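Local coordinates for protein sulfoquinovosidase (PDB 5AEG) that hydrolyses sulfoquinovosyl diacylglycerides and simpler sulfoquinovosides, releasing sulfoquinovose that the cell degrades by sulfoglycolysis, at residues Gln246-Asp251 with Leu578-Gly583; Thr466-Gly471 with Thr496-His501; Leu592-Asp597 with Gln606-Arg611; Asp597-Thr602 with Thr627-Glu632. All blocks are in the same frame, centred on the assembly; numbering follows the deposited sequence.

In the fold
Followed from the N terminus, the chain meets these contacts as one long closure and several short ones. Contact 1 closes the longest loop, joining the approach to strand 257-260 to the end of helix 569-582, so that nearly the whole TIM barrel lies between its segments. Contact 2 falls within that loop and joins two successive barrel strands; the two contacts touch through Gln246, which bonds to Gly497 and Gly499. Contacts 3 and 4 follow in the C-terminal domain. They share Asp597, and their segments alternate along the chain, so the loops they close cross: contact 3 ties the 592-597 loop to strand 607-609, contact 4 its continuation to strand 625-630.

Contact 1: residues Gln246-Asp251 with Leu578-Gly583; sequences QPELPD and LNAKSG
Gln246 and Ala580 mark the nearest backbone approach, their CA atoms 5.3 Å apart, where the extended, polyproline-like run of residues 246-250 passes the last turn of the helix that carries residues 578-582. Water joins much of the backbone here: one molecule accepts from Gln246 N and donates to Asn579 O, a second donates to both Gln246 O and Ala580 O, and a third donates to Pro247 O while accepting from Asn579 ND2. The direct bond is between side-chain amides. Asn579 ND2 donates to Gln246 OE1 over 2.8 Å, nearly straight at 174°; the acceptor lies in the plane of the asparagine amide, whereas the donor stands above the glutamine carbonyl plane, the two amides being turned 48° apart. Ala580 CB instead packs on the backbone, 3.3 Å from Gln246 O, and lies 3.8 Å from the aliphatic CG of Glu248. The buried Gln246 amide has further partners: OE1 is also bonded to Gly499 N, and NE2 to the carbonyls of Gly497 and Gln462. Helix 569-582 is thereby joined both to the loop before strand 257-260 and to the loop entering strand 501-505, while Leu249 packs between Val576 of the helix and strand 451-454.

Contact 2: residues Thr466-Gly471 with Thr496-His501; sequences TMMWAG and TGHGLH
Met468 and His501 form a parallel beta bridge, CA atoms 4.8 Å apart, although the touching parts as a whole diverge by 61°; the bond next to it runs from Met468 N to Leu500 O, 3.0 Å long. On the side chains the main event is a methionine laid over an imidazole. Met468 CG stands over the centre of the His498 ring, 3.4 Å from its centroid and only 3° off the normal, a CH-pi contact. A bend at chi2 (-56°) keeps SD over the same face, 4.1 Å from the centroid. The ring is fixed in rotation by its nitrogens: NE2 is bonded to Ser465 O, and ND1 accepts a weak bond from Leu500 N. Met467 SD touches Leu500 CB at 4.0 Å, while Leu500 CD1 packs on Thr466 O. At the other end Ala470 CB meets His501 CE1 at 3.8 Å, and the NE2 of that histidine is bonded to Glu134. This is one beta-alpha-beta unit of the TIM barrel: helix 486-495, ended by a Schellman motif at Gly497, connects the paired strands and packs against His501, while strand 451-454 flanks the other edge of 468-469, the strand that leads to the inferred proton donor Asp472.

Contact 3: residues Leu592-Asp597 with Gln606-Arg611; sequences LHYEDD and QYLLGR
Leu608 is the first residue of 606-611 to meet the 592-597 loop. Its CD1 lies at the edge of two rings at once, near the plane of each: 3.6 Å from His593 CD2 and 4.0 Å from Tyr594 CE2. The leucine belongs to strand 607-609 of the antiparallel sheet in the C-terminal domain of this family 31 hydrolase, paired through its backbone with Arg588 of the neighbouring strand 587-588. The loop it touches connects these two strands, and a type I turn from Tyr594 to Asp597, closed by the bond from Asp597 N to Tyr594 O, reverses its course. Gly610, with positive phi, then leads the chain off the strand to Arg611. With CG anti to the backbone N (chi1 -179°) and a bend at chi2, the arginine chain passes over the face of His593, and its guanidinium lies flat against that residue, the planes 8° apart and the centres 4.4 Å. The overlap is offset, for it is His593 CB that sits over the guanidinium, 3.6 Å from Arg611 NH1. Tyr594 meets the same group differently: NH1 donates to Tyr594 OH over 3.0 Å, with the hydroxyl in the guanidinium plane and the phenol ring turned almost perpendicular to it. A leucine in place of Arg611 would probably leave Tyr594 OH without this donor and His593 without its flat, charged cover. That hydroxyl is also bonded to Asp633, and His593 NE2 takes a bond from Arg588 NH1, which is likely to favour a neutral imidazole beside two arginines.

Contact 4: residues Asp597-Thr602 with Thr627-Glu632; sequences DAHTYT and TLYLPE
Asp597 and Tyr629 reach toward each other tip to tip, with the carboxylate plane turned 85° from the phenol ring. Tyr629 OH donates to OD2, which lies at the edge of the ring near its plane; the modelled length of 2.4 Å is very short and doubtful in detail. His599 comes to the same ring from another direction, over a face. Its CG is anti to the backbone N (chi1 -167°), and the imidazole presents its edge in a T-shaped pair, centroids 4.6 Å apart and planes at 69°. CD2 makes the touch, 3.5 Å from Tyr629 CG and displaced from the ring centre toward the rim. Thr600 adds its methyl, CG2, at 4.1 Å from Tyr629 CE2, and Pro631 CB packs against Asp597 OD2 at 3.7 Å. The contact thus sets the loop with the 3-10 turn 599-601 against strand 625-630, which pairs with 647-652 in the C-terminal domain. Replacing Tyr629 by a leucine would probably leave Asp597 OD2 without its hydroxyl donor and the edge of His599 without an aromatic face. The carboxylate has work on both oxygens: OD1 accepts from His599 N at 3.0 Å, forming an Asx turn, while OD2 also accepts a hydrogen bond from a water that in turn accepts from Glu632 N. Such a set of donors would be expected to favour an ionised aspartate, one charge serving both the local turn and the link to the strand.

Contact 1: residues Gln246-Asp251 with Leu578-Gly583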
loop_
_atom_site.group_PDB
_atom_site.type_symbol
_atom_site.label_atom_id
_atom_site.label_comp_id
_atom_site.label_asym_id
_atom_site.label_seq_id
_atom_site.Cartn_x
_atom_site.Cartn_y
_atom_site.Cartn_z
ATOM N N GLN A 246 -13.551 -0.084 0.709
ATOM C CA GLN A 246 -13.286 1.285 1.082
ATOM C C GLN A 246 -14.540 2.150 0.857
ATOM O O GLN A 246 -15.343 1.858 0.024
ATOM C CB GLN A 246 -12.185 1.875 0.163
ATOM C CG GLN A 246 -10.796 1.206 0.330
ATOM C CD GLN A 246 -10.534 0.126 -0.680
ATOM O OE1 GLN A 246 -10.432 0.395 -1.889
ATOM N NE2 GLN A 246 -10.483 -1.139 -0.200
ATOM N N PRO A 247 -14.627 3.249 1.526
ATOM C CA PRO A 247 -15.693 4.201 1.208
ATOM C C PRO A 247 -15.547 4.839 -0.134
ATOM O O PRO A 247 -14.427 4.904 -0.715
ATOM C CB PRO A 247 -15.549 5.273 2.316
ATOM C CG PRO A 247 -14.713 4.658 3.376
ATOM C CD PRO A 247 -13.800 3.690 2.639
ATOM N N GLU A 248 -16.659 5.356 -0.647
ATOM C CA GLU A 248 -16.592 6.349 -1.707
ATOM C C GLU A 248 -15.821 7.586 -1.247
ATOM O O GLU A 248 -15.890 7.976 -0.112
ATOM C CB GLU A 248 -17.988 6.786 -2.154
ATOM C CG GLU A 248 -18.741 5.662 -2.843
ATOM C CD GLU A 248 -20.129 6.058 -3.334
ATOM O OE1 GLU A 248 -20.609 7.156 -3.037
ATOM O OE2 GLU A 248 -20.708 5.261 -4.038
ATOM N N LEU A 249 -14.999 8.137 -2.170
ATOM C CA LEU A 249 -14.224 9.357 -1.910
ATOM C C LEU A 249 -15.137 10.574 -1.805
ATOM O O LEU A 249 -16.153 10.676 -2.509
ATOM C CB LEU A 249 -13.230 9.618 -3.043
ATOM C CG LEU A 249 -12.125 8.578 -3.265
ATOM C CD1 LEU A 249 -11.274 8.894 -4.494
ATOM C CD2 LEU A 249 -11.226 8.523 -2.063
ATOM N N PRO A 250 -14.706 11.555 -1.035
ATOM C CA PRO A 250 -15.475 12.803 -1.092
ATOM C C PRO A 250 -15.478 13.382 -2.439
ATOM O O PRO A 250 -14.456 13.286 -3.165
ATOM C CB PRO A 250 -14.775 13.712 -0.126
ATOM C CG PRO A 250 -14.007 12.797 0.808
ATOM C CD PRO A 250 -13.674 11.572 0.014
ATOM N N ASP A 251 -16.581 14.050 -2.761
ATOM C CA ASP A 251 -16.785 14.653 -4.081
ATOM C C ASP A 251 -15.695 15.645 -4.476
ATOM O O ASP A 251 -15.389 15.799 -5.630
ATOM C CB ASP A 251 -18.162 15.345 -4.180
ATOM C CG ASP A 251 -18.560 15.605 -5.644
ATOM O OD1 ASP A 251 -18.694 14.596 -6.387
ATOM O OD2 ASP A 251 -18.553 16.761 -6.070
ATOM N N LEU A 578 -18.069 1.766 -7.895
ATOM C CA LEU A 578 -17.855 0.307 -8.112
ATOM C C LEU A 578 -16.832 -0.344 -7.168
ATOM O O LEU A 578 -17.029 -1.483 -6.638
ATOM C CB LEU A 578 -17.450 0.016 -9.530
ATOM C CG LEU A 578 -18.611 0.264 -10.488
ATOM C CD1 LEU A 578 -18.098 0.473 -11.892
ATOM C CD2 LEU A 578 -19.643 -0.933 -10.466
ATOM N N ASN A 579 -15.758 0.410 -6.906
ATOM C CA ASN A 579 -14.832 -0.027 -5.891
ATOM C C ASN A 579 -15.445 -0.203 -4.532
ATOM O O ASN A 579 -15.187 -1.193 -3.859
ATOM C CB ASN A 579 -13.629 0.979 -5.770
ATOM C CG ASN A 579 -12.552 0.439 -4.871
ATOM O OD1 ASN A 579 -11.888 -0.585 -5.176
ATOM N ND2 ASN A 579 -12.341 1.106 -3.780
ATOM N N ALA A 580 -16.219 0.804 -4.103
ATOM C CA ALA A 580 -16.897 0.758 -2.772
ATOM C C ALA A 580 -17.972 -0.388 -2.702
ATOM O O ALA A 580 -18.140 -1.005 -1.672
ATOM C CB ALA A 580 -17.548 2.087 -2.466
ATOM N N LYS A 581 -18.580 -0.672 -3.828
ATOM C CA LYS A 581 -19.717 -1.579 -3.878
ATOM C C LYS A 581 -19.243 -3.010 -4.001
ATOM O O LYS A 581 -19.780 -3.895 -3.363
ATOM C CB LYS A 581 -20.606 -1.218 -5.057
ATOM C CG LYS A 581 -21.885 -2.067 -5.197
ATOM C CD LYS A 581 -22.537 -1.730 -6.547
ATOM C CE LYS A 581 -23.525 -2.791 -7.041
ATOM N NZ LYS A 581 -24.745 -2.666 -6.219
ATOM N N SER A 582 -18.224 -3.266 -4.799
ATOM C CA SER A 582 -17.842 -4.627 -5.039
ATOM C C SER A 582 -16.364 -4.937 -5.125
ATOM O O SER A 582 -15.989 -6.033 -5.582
ATOM C CB SER A 582 -18.601 -5.127 -6.268
ATOM O OG SER A 582 -18.106 -4.447 -7.352
ATOM N N GLY A 583 -15.496 -3.986 -4.712
ATOM C CA GLY A 583 -14.024 -4.214 -4.727
ATOM C C GLY A 583 -13.393 -4.232 -6.086
ATOM O O GLY A 583 -12.265 -4.698 -6.256
HETATM O O HOH W 1 -13.205 -1.472 -1.869
HETATM O O HOH W 2 -17.636 0.417 0.606
HETATM O O HOH W 3 -14.156 3.482 -3.243
#

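Contact 2: residues Thr466-Gly471 with Thr496-His501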
loop_
_atom_site.group_PDB
_atom_site.type_symbol
_atom_site.label_atom_id
_atom_site.label_comp_id
_atom_site.label_asym_id
_atom_site.label_seq_id
_atom_site.Cartn_x
_atom_site.Cartn_y
_atom_site.Cartn_z
ATOM N N THR A 466 -8.939 5.044 3.906
ATOM C CA THR A 466 -9.736 5.596 2.880
ATOM C C THR A 466 -8.961 5.870 1.567
ATOM O O THR A 466 -9.585 6.108 0.521
ATOM C CB THR A 466 -10.357 6.942 3.358
ATOM O OG1 THR A 466 -9.354 7.738 4.056
ATOM C CG2 THR A 466 -11.522 6.649 4.400
ATOM N N MET A 467 -7.640 5.868 1.629
ATOM C CA MET A 467 -6.797 6.070 0.417
ATOM C C MET A 467 -5.415 5.647 0.723
ATOM O O MET A 467 -4.871 6.032 1.805
ATOM C CB MET A 467 -6.802 7.558 0.039
ATOM C CG MET A 467 -5.789 7.936 -1.003
ATOM S SD MET A 467 -6.026 7.299 -2.684
ATOM C CE MET A 467 -7.409 8.357 -3.175
ATOM N N MET A 468 -4.810 4.851 -0.168
ATOM C CA MET A 468 -3.411 4.546 -0.049
ATOM C C MET A 468 -2.607 5.544 -0.908
ATOM O O MET A 468 -3.035 5.980 -1.972
ATOM C CB MET A 468 -3.049 3.094 -0.433
ATOM C CG MET A 468 -3.849 2.032 0.258
ATOM S SD MET A 468 -3.796 2.123 2.023
ATOM C CE MET A 468 -2.094 2.123 2.437
ATOM N N TRP A 469 -1.413 5.904 -0.405
ATOM C CA TRP A 469 -0.418 6.565 -1.250
ATOM C C TRP A 469 0.824 5.714 -1.288
ATOM O O TRP A 469 1.177 5.034 -0.312
ATOM C CB TRP A 469 -0.208 8.053 -0.981
ATOM C CG TRP A 469 1.120 8.523 -0.436
ATOM C CD1 TRP A 469 2.200 8.996 -1.145
ATOM C CD2 TRP A 469 1.474 8.654 0.959
ATOM N NE1 TRP A 469 3.201 9.325 -0.276
ATOM C CE2 TRP A 469 2.792 9.073 1.007
ATOM C CE3 TRP A 469 0.817 8.322 2.158
ATOM C CZ2 TRP A 469 3.486 9.266 2.242
ATOM C CZ3 TRP A 469 1.477 8.532 3.354
ATOM C CH2 TRP A 469 2.821 8.934 3.378
ATOM N N ALA A 470 1.577 5.880 -2.369
ATOM C CA ALA A 470 2.708 5.019 -2.620
ATOM C C ALA A 470 3.991 5.299 -1.806
ATOM O O ALA A 470 5.001 4.705 -2.065
ATOM C CB ALA A 470 3.030 5.040 -4.101
ATOM N N GLY A 471 3.906 6.165 -0.816
ATOM C CA GLY A 471 5.039 6.385 0.050
ATOM C C GLY A 471 6.173 7.091 -0.664
ATOM O O GLY A 471 5.908 7.845 -1.566
ATOM N N THR A 496 -4.936 -7.221 -3.903
ATOM C CA THR A 496 -5.012 -7.514 -2.474
ATOM C C THR A 496 -6.204 -6.760 -1.880
ATOM O O THR A 496 -6.329 -6.545 -0.657
ATOM C CB THR A 496 -3.682 -7.077 -1.748
ATOM O OG1 THR A 496 -2.556 -7.564 -2.471
ATOM C CG2 THR A 496 -3.625 -7.721 -0.376
ATOM N N GLY A 497 -7.082 -6.270 -2.733
ATOM C CA GLY A 497 -8.269 -5.641 -2.239
ATOM C C GLY A 497 -8.342 -4.218 -1.833
ATOM O O GLY A 497 -9.293 -3.835 -1.167
ATOM N N HIS A 498 -7.355 -3.419 -2.207
ATOM C CA HIS A 498 -7.396 -1.965 -1.971
ATOM C C HIS A 498 -7.269 -1.277 -3.375
ATOM O O HIS A 498 -6.277 -1.470 -4.147
ATOM C CB HIS A 498 -6.315 -1.475 -1.011
ATOM C CG HIS A 498 -6.677 -0.137 -0.425
ATOM N ND1 HIS A 498 -6.931 0.984 -1.202
ATOM C CD2 HIS A 498 -6.972 0.212 0.842
ATOM C CE1 HIS A 498 -7.319 1.980 -0.428
ATOM N NE2 HIS A 498 -7.339 1.540 0.822
ATOM N N GLY A 499 -8.349 -0.574 -3.756
ATOM C CA GLY A 499 -8.554 -0.039 -5.086
ATOM C C GLY A 499 -8.465 1.505 -5.205
ATOM O O GLY A 499 -8.815 2.040 -6.213
ATOM N N LEU A 500 -7.958 2.217 -4.180
ATOM C CA LEU A 500 -7.760 3.652 -4.209
ATOM C C LEU A 500 -6.305 4.005 -3.925
ATOM O O LEU A 500 -5.860 3.832 -2.788
ATOM C CB LEU A 500 -8.715 4.353 -3.203
ATOM C CG LEU A 500 -10.218 4.026 -3.349
ATOM C CD1 LEU A 500 -11.007 4.624 -2.218
ATOM C CD2 LEU A 500 -10.690 4.522 -4.658
ATOM N N HIS A 501 -5.572 4.554 -4.902
ATOM C CA HIS A 501 -4.131 4.656 -4.825
ATOM C C HIS A 501 -3.659 5.893 -5.552
ATOM O O HIS A 501 -4.046 6.096 -6.677
ATOM C CB HIS A 501 -3.485 3.423 -5.508
ATOM C CG HIS A 501 -2.038 3.215 -5.232
ATOM N ND1 HIS A 501 -1.050 3.500 -6.145
ATOM C CD2 HIS A 501 -1.418 2.623 -4.194
ATOM C CE1 HIS A 501 0.114 3.103 -5.684
ATOM N NE2 HIS A 501 -0.090 2.513 -4.513
#

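Contact 3: residues Leu592-Asp597 with Gln606-Arg611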
loop_
_atom_site.group_PDB
_atom_site.type_symbol
_atom_site.label_atom_id
_atom_site.label_comp_id
_atom_site.label_asym_id
_atom_site.label_seq_id
_atom_site.Cartn_x
_atom_site.Cartn_y
_atom_site.Cartn_z
ATOM N N LEU A 592 -7.972 -8.237 -15.780
ATOM C CA LEU A 592 -9.305 -8.192 -15.245
ATOM C C LEU A 592 -10.369 -8.146 -16.381
ATOM O O LEU A 592 -11.515 -8.643 -16.180
ATOM C CB LEU A 592 -9.586 -7.039 -14.341
ATOM C CG LEU A 592 -8.842 -6.917 -13.006
ATOM C CD1 LEU A 592 -9.475 -5.892 -12.104
ATOM C CD2 LEU A 592 -8.661 -8.239 -12.338
ATOM N N HIS A 593 -10.000 -7.529 -17.499
ATOM C CA HIS A 593 -10.949 -7.349 -18.627
ATOM C C HIS A 593 -10.560 -8.060 -19.878
ATOM O O HIS A 593 -11.368 -8.067 -20.790
ATOM C CB HIS A 593 -11.226 -5.872 -18.891
ATOM C CG HIS A 593 -11.862 -5.193 -17.765
ATOM N ND1 HIS A 593 -13.112 -5.566 -17.270
ATOM C CD2 HIS A 593 -11.411 -4.191 -16.950
ATOM C CE1 HIS A 593 -13.410 -4.801 -16.234
ATOM N NE2 HIS A 593 -12.397 -3.953 -16.031
ATOM N N TYR A 594 -9.334 -8.586 -19.997
ATOM C CA TYR A 594 -8.777 -9.253 -21.188
ATOM C C TYR A 594 -8.209 -10.587 -20.688
ATOM O O TYR A 594 -7.090 -10.908 -20.912
ATOM C CB TYR A 594 -7.712 -8.364 -21.951
ATOM C CG TYR A 594 -8.365 -7.086 -22.395
ATOM C CD1 TYR A 594 -9.054 -7.024 -23.630
ATOM C CD2 TYR A 594 -8.427 -5.974 -21.564
ATOM C CE1 TYR A 594 -9.798 -5.885 -23.987
ATOM C CE2 TYR A 594 -9.114 -4.797 -21.939
ATOM C CZ TYR A 594 -9.754 -4.732 -23.178
ATOM O OH TYR A 594 -10.530 -3.663 -23.552
ATOM N N GLU A 595 -9.048 -11.383 -20.017
ATOM C CA GLU A 595 -8.595 -12.623 -19.358
ATOM C C GLU A 595 -7.969 -13.627 -20.246
ATOM O O GLU A 595 -7.058 -14.338 -19.808
ATOM C CB GLU A 595 -9.756 -13.320 -18.610
ATOM C CG GLU A 595 -10.140 -12.699 -17.302
ATOM C CD GLU A 595 -11.021 -13.612 -16.465
ATOM O OE1 GLU A 595 -11.233 -14.795 -16.889
ATOM O OE2 GLU A 595 -11.442 -13.205 -15.361
ATOM N N ASP A 596 -8.385 -13.654 -21.532
ATOM C CA ASP A 596 -7.909 -14.650 -22.463
ATOM C C ASP A 596 -6.612 -14.235 -23.103
ATOM O O ASP A 596 -6.080 -14.984 -23.872
ATOM C CB ASP A 596 -9.007 -14.951 -23.525
ATOM C CG ASP A 596 -9.479 -13.673 -24.265
ATOM O OD1 ASP A 596 -9.323 -12.472 -23.741
ATOM O OD2 ASP A 596 -10.082 -13.878 -25.344
ATOM N N ASP A 597 -6.100 -13.016 -22.829
ATOM C CA ASP A 597 -4.870 -12.539 -23.451
ATOM C C ASP A 597 -3.672 -12.856 -22.544
ATOM O O ASP A 597 -3.490 -12.197 -21.470
ATOM C CB ASP A 597 -4.976 -11.044 -23.776
ATOM C CG ASP A 597 -3.803 -10.499 -24.514
ATOM O OD1 ASP A 597 -2.677 -11.015 -24.343
ATOM O OD2 ASP A 597 -3.936 -9.470 -25.251
ATOM N N GLN A 606 1.707 -0.728 -17.020
ATOM C CA GLN A 606 0.486 -0.195 -17.557
ATOM C C GLN A 606 -0.706 -0.810 -16.915
ATOM O O GLN A 606 -0.639 -1.856 -16.266
ATOM C CB GLN A 606 0.482 -0.407 -19.100
ATOM C CG GLN A 606 0.579 -1.792 -19.550
ATOM C CD GLN A 606 0.421 -1.910 -21.075
ATOM O OE1 GLN A 606 1.412 -1.788 -21.830
ATOM N NE2 GLN A 606 -0.808 -2.001 -21.528
ATOM N N TYR A 607 -1.828 -0.077 -17.047
ATOM C CA TYR A 607 -3.015 -0.328 -16.342
ATOM C C TYR A 607 -4.207 0.186 -17.060
ATOM O O TYR A 607 -4.079 0.966 -17.987
ATOM C CB TYR A 607 -3.019 0.229 -14.887
ATOM C CG TYR A 607 -2.881 1.715 -14.782
ATOM C CD1 TYR A 607 -1.600 2.348 -14.887
ATOM C CD2 TYR A 607 -3.970 2.524 -14.556
ATOM C CE1 TYR A 607 -1.462 3.740 -14.784
ATOM C CE2 TYR A 607 -3.835 3.928 -14.470
ATOM C CZ TYR A 607 -2.577 4.523 -14.568
ATOM O OH TYR A 607 -2.515 5.896 -14.427
ATOM N N LEU A 608 -5.366 -0.297 -16.627
ATOM C CA LEU A 608 -6.649 0.278 -17.047
ATOM C C LEU A 608 -7.174 1.204 -15.917
ATOM O O LEU A 608 -7.147 0.851 -14.729
ATOM C CB LEU A 608 -7.655 -0.820 -17.322
ATOM C CG LEU A 608 -7.357 -1.785 -18.440
ATOM C CD1 LEU A 608 -8.313 -3.013 -18.422
ATOM C CD2 LEU A 608 -7.309 -1.140 -19.789
ATOM N N LEU A 609 -7.610 2.380 -16.288
ATOM C CA LEU A 609 -8.303 3.330 -15.396
ATOM C C LEU A 609 -9.771 3.125 -15.650
ATOM O O LEU A 609 -10.268 3.515 -16.691
ATOM C CB LEU A 609 -7.886 4.764 -15.667
ATOM C CG LEU A 609 -8.388 5.892 -14.761
ATOM C CD1 LEU A 609 -7.846 5.752 -13.310
ATOM C CD2 LEU A 609 -8.004 7.255 -15.318
ATOM N N GLY A 610 -10.459 2.563 -14.661
ATOM C CA GLY A 610 -11.816 2.009 -14.877
ATOM C C GLY A 610 -11.729 0.958 -15.997
ATOM O O GLY A 610 -10.679 0.370 -16.249
ATOM N N ARG A 611 -12.871 0.713 -16.648
ATOM C CA ARG A 611 -12.942 -0.231 -17.761
ATOM C C ARG A 611 -12.355 0.231 -19.102
ATOM O O ARG A 611 -11.821 -0.603 -19.860
ATOM C CB ARG A 611 -14.425 -0.605 -17.964
ATOM C CG ARG A 611 -14.752 -1.596 -19.067
ATOM C CD ARG A 611 -14.199 -2.963 -18.886
ATOM N NE ARG A 611 -14.360 -3.852 -20.099
ATOM C CZ ARG A 611 -13.454 -3.964 -21.084
ATOM N NH1 ARG A 611 -12.250 -3.251 -21.092
ATOM N NH2 ARG A 611 -13.725 -4.793 -22.076
#

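Contact 4: residues Asp597-Thr602 with Thr627-Glu632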
loop_
_atom_site.group_PDB
_atom_site.type_symbol
_atom_site.label_atom_id
_atom_site.label_comp_id
_atom_site.label_asym_id
_atom_site.label_seq_id
_atom_site.Cartn_x
_atom_site.Cartn_y
_atom_site.Cartn_z
ATOM N N ASP A 597 -6.100 -13.016 -22.829
ATOM C CA ASP A 597 -4.870 -12.539 -23.451
ATOM C C ASP A 597 -3.672 -12.856 -22.544
ATOM O O ASP A 597 -3.490 -12.197 -21.470
ATOM C CB ASP A 597 -4.976 -11.044 -23.776
ATOM C CG ASP A 597 -3.803 -10.499 -24.514
ATOM O OD1 ASP A 597 -2.677 -11.015 -24.343
ATOM O OD2 ASP A 597 -3.936 -9.470 -25.251
ATOM N N ALA A 598 -2.871 -13.839 -22.969
ATOM C CA ALA A 598 -1.719 -14.328 -22.159
ATOM C C ALA A 598 -0.665 -13.246 -21.839
ATOM O O ALA A 598 -0.094 -13.223 -20.751
ATOM C CB ALA A 598 -1.043 -15.511 -22.841
ATOM N N HIS A 599 -0.501 -12.274 -22.743
ATOM C CA HIS A 599 0.500 -11.273 -22.600
ATOM C C HIS A 599 0.173 -10.325 -21.429
ATOM O O HIS A 599 1.085 -9.817 -20.750
ATOM C CB HIS A 599 0.694 -10.503 -23.902
ATOM C CG HIS A 599 1.943 -9.673 -23.880
ATOM N ND1 HIS A 599 3.197 -10.214 -23.639
ATOM C CD2 HIS A 599 2.131 -8.335 -23.963
ATOM C CE1 HIS A 599 4.096 -9.247 -23.599
ATOM N NE2 HIS A 599 3.480 -8.097 -23.825
ATOM N N THR A 600 -1.074 -10.137 -21.171
ATOM C CA THR A 600 -1.504 -9.108 -20.166
ATOM C C THR A 600 -1.066 -9.524 -18.720
ATOM O O THR A 600 -0.959 -8.651 -17.845
ATOM C CB THR A 600 -2.978 -8.850 -20.140
ATOM O OG1 THR A 600 -3.728 -10.025 -19.737
ATOM C CG2 THR A 600 -3.493 -8.291 -21.519
ATOM N N TYR A 601 -0.704 -10.809 -18.538
ATOM C CA TYR A 601 -0.400 -11.331 -17.193
ATOM C C TYR A 601 0.973 -10.943 -16.773
ATOM O O TYR A 601 1.314 -11.047 -15.591
ATOM C CB TYR A 601 -0.644 -12.875 -17.118
ATOM C CG TYR A 601 -2.120 -13.240 -17.240
ATOM C CD1 TYR A 601 -2.732 -13.453 -18.490
ATOM C CD2 TYR A 601 -2.906 -13.412 -16.125
ATOM C CE1 TYR A 601 -4.076 -13.759 -18.582
ATOM C CE2 TYR A 601 -4.247 -13.733 -16.201
ATOM C CZ TYR A 601 -4.842 -13.913 -17.454
ATOM O OH TYR A 601 -6.181 -14.229 -17.457
ATOM N N THR A 602 1.829 -10.544 -17.712
ATOM C CA THR A 602 3.193 -10.262 -17.387
ATOM C C THR A 602 3.504 -8.731 -17.428
ATOM O O THR A 602 4.634 -8.369 -17.283
ATOM C CB THR A 602 4.161 -10.999 -18.344
ATOM O OG1 THR A 602 3.906 -10.594 -19.657
ATOM C CG2 THR A 602 4.009 -12.542 -18.232
ATOM N N THR A 627 6.441 2.899 -26.019
ATOM C CA THR A 627 6.008 1.557 -26.555
ATOM C C THR A 627 5.283 0.872 -25.435
ATOM O O THR A 627 5.734 0.901 -24.270
ATOM C CB THR A 627 7.260 0.805 -27.049
ATOM O OG1 THR A 627 7.860 1.524 -28.130
ATOM C CG2 THR A 627 6.922 -0.611 -27.534
ATOM N N LEU A 628 4.117 0.317 -25.734
ATOM C CA LEU A 628 3.242 -0.296 -24.783
ATOM C C LEU A 628 2.463 -1.354 -25.544
ATOM O O LEU A 628 2.641 -1.502 -26.779
ATOM C CB LEU A 628 2.272 0.722 -24.215
ATOM C CG LEU A 628 1.423 1.402 -25.271
ATOM C CD1 LEU A 628 -0.019 1.348 -24.823
ATOM C CD2 LEU A 628 1.888 2.837 -25.523
ATOM N N TYR A 629 1.593 -2.032 -24.812
ATOM C CA TYR A 629 0.809 -3.130 -25.335
ATOM C C TYR A 629 -0.651 -2.800 -25.323
ATOM O O TYR A 629 -1.205 -2.466 -24.291
ATOM C CB TYR A 629 1.109 -4.457 -24.532
ATOM C CG TYR A 629 0.296 -5.592 -25.071
ATOM C CD1 TYR A 629 0.641 -6.200 -26.321
ATOM C CD2 TYR A 629 -0.841 -6.027 -24.432
ATOM C CE1 TYR A 629 -0.120 -7.290 -26.831
ATOM C CE2 TYR A 629 -1.609 -7.093 -24.953
ATOM C CZ TYR A 629 -1.250 -7.680 -26.188
ATOM O OH TYR A 629 -2.074 -8.735 -26.660
ATOM N N LEU A 630 -1.346 -2.996 -26.465
ATOM C CA LEU A 630 -2.781 -2.940 -26.458
ATOM C C LEU A 630 -3.398 -4.333 -26.638
ATOM O O LEU A 630 -2.999 -5.057 -27.578
ATOM C CB LEU A 630 -3.271 -2.037 -27.617
ATOM C CG LEU A 630 -2.821 -0.567 -27.589
ATOM C CD1 LEU A 630 -3.301 0.210 -28.875
ATOM C CD2 LEU A 630 -3.365 0.133 -26.386
ATOM N N PRO A 631 -4.294 -4.730 -25.722
ATOM C CA PRO A 631 -4.987 -5.979 -25.949
ATOM C C PRO A 631 -6.033 -5.738 -27.128
ATOM O O PRO A 631 -6.206 -4.574 -27.630
ATOM C CB PRO A 631 -5.718 -6.239 -24.662
ATOM C CG PRO A 631 -6.089 -4.821 -24.188
ATOM C CD PRO A 631 -4.968 -3.936 -24.689
ATOM N N GLU A 632 -6.620 -6.818 -27.607
ATOM C CA GLU A 632 -7.501 -6.719 -28.779
ATOM C C GLU A 632 -8.785 -5.986 -28.474
ATOM O O GLU A 632 -9.620 -6.424 -27.677
ATOM C CB GLU A 632 -7.801 -8.155 -29.368
ATOM C CG GLU A 632 -8.312 -8.089 -30.839
ATOM C CD GLU A 632 -7.336 -7.359 -31.779
ATOM O OE1 GLU A 632 -6.264 -7.924 -32.218
ATOM O OE2 GLU A 632 -7.620 -6.168 -32.100
HETATM O O HOH W 4 -6.385 -9.375 -26.523
#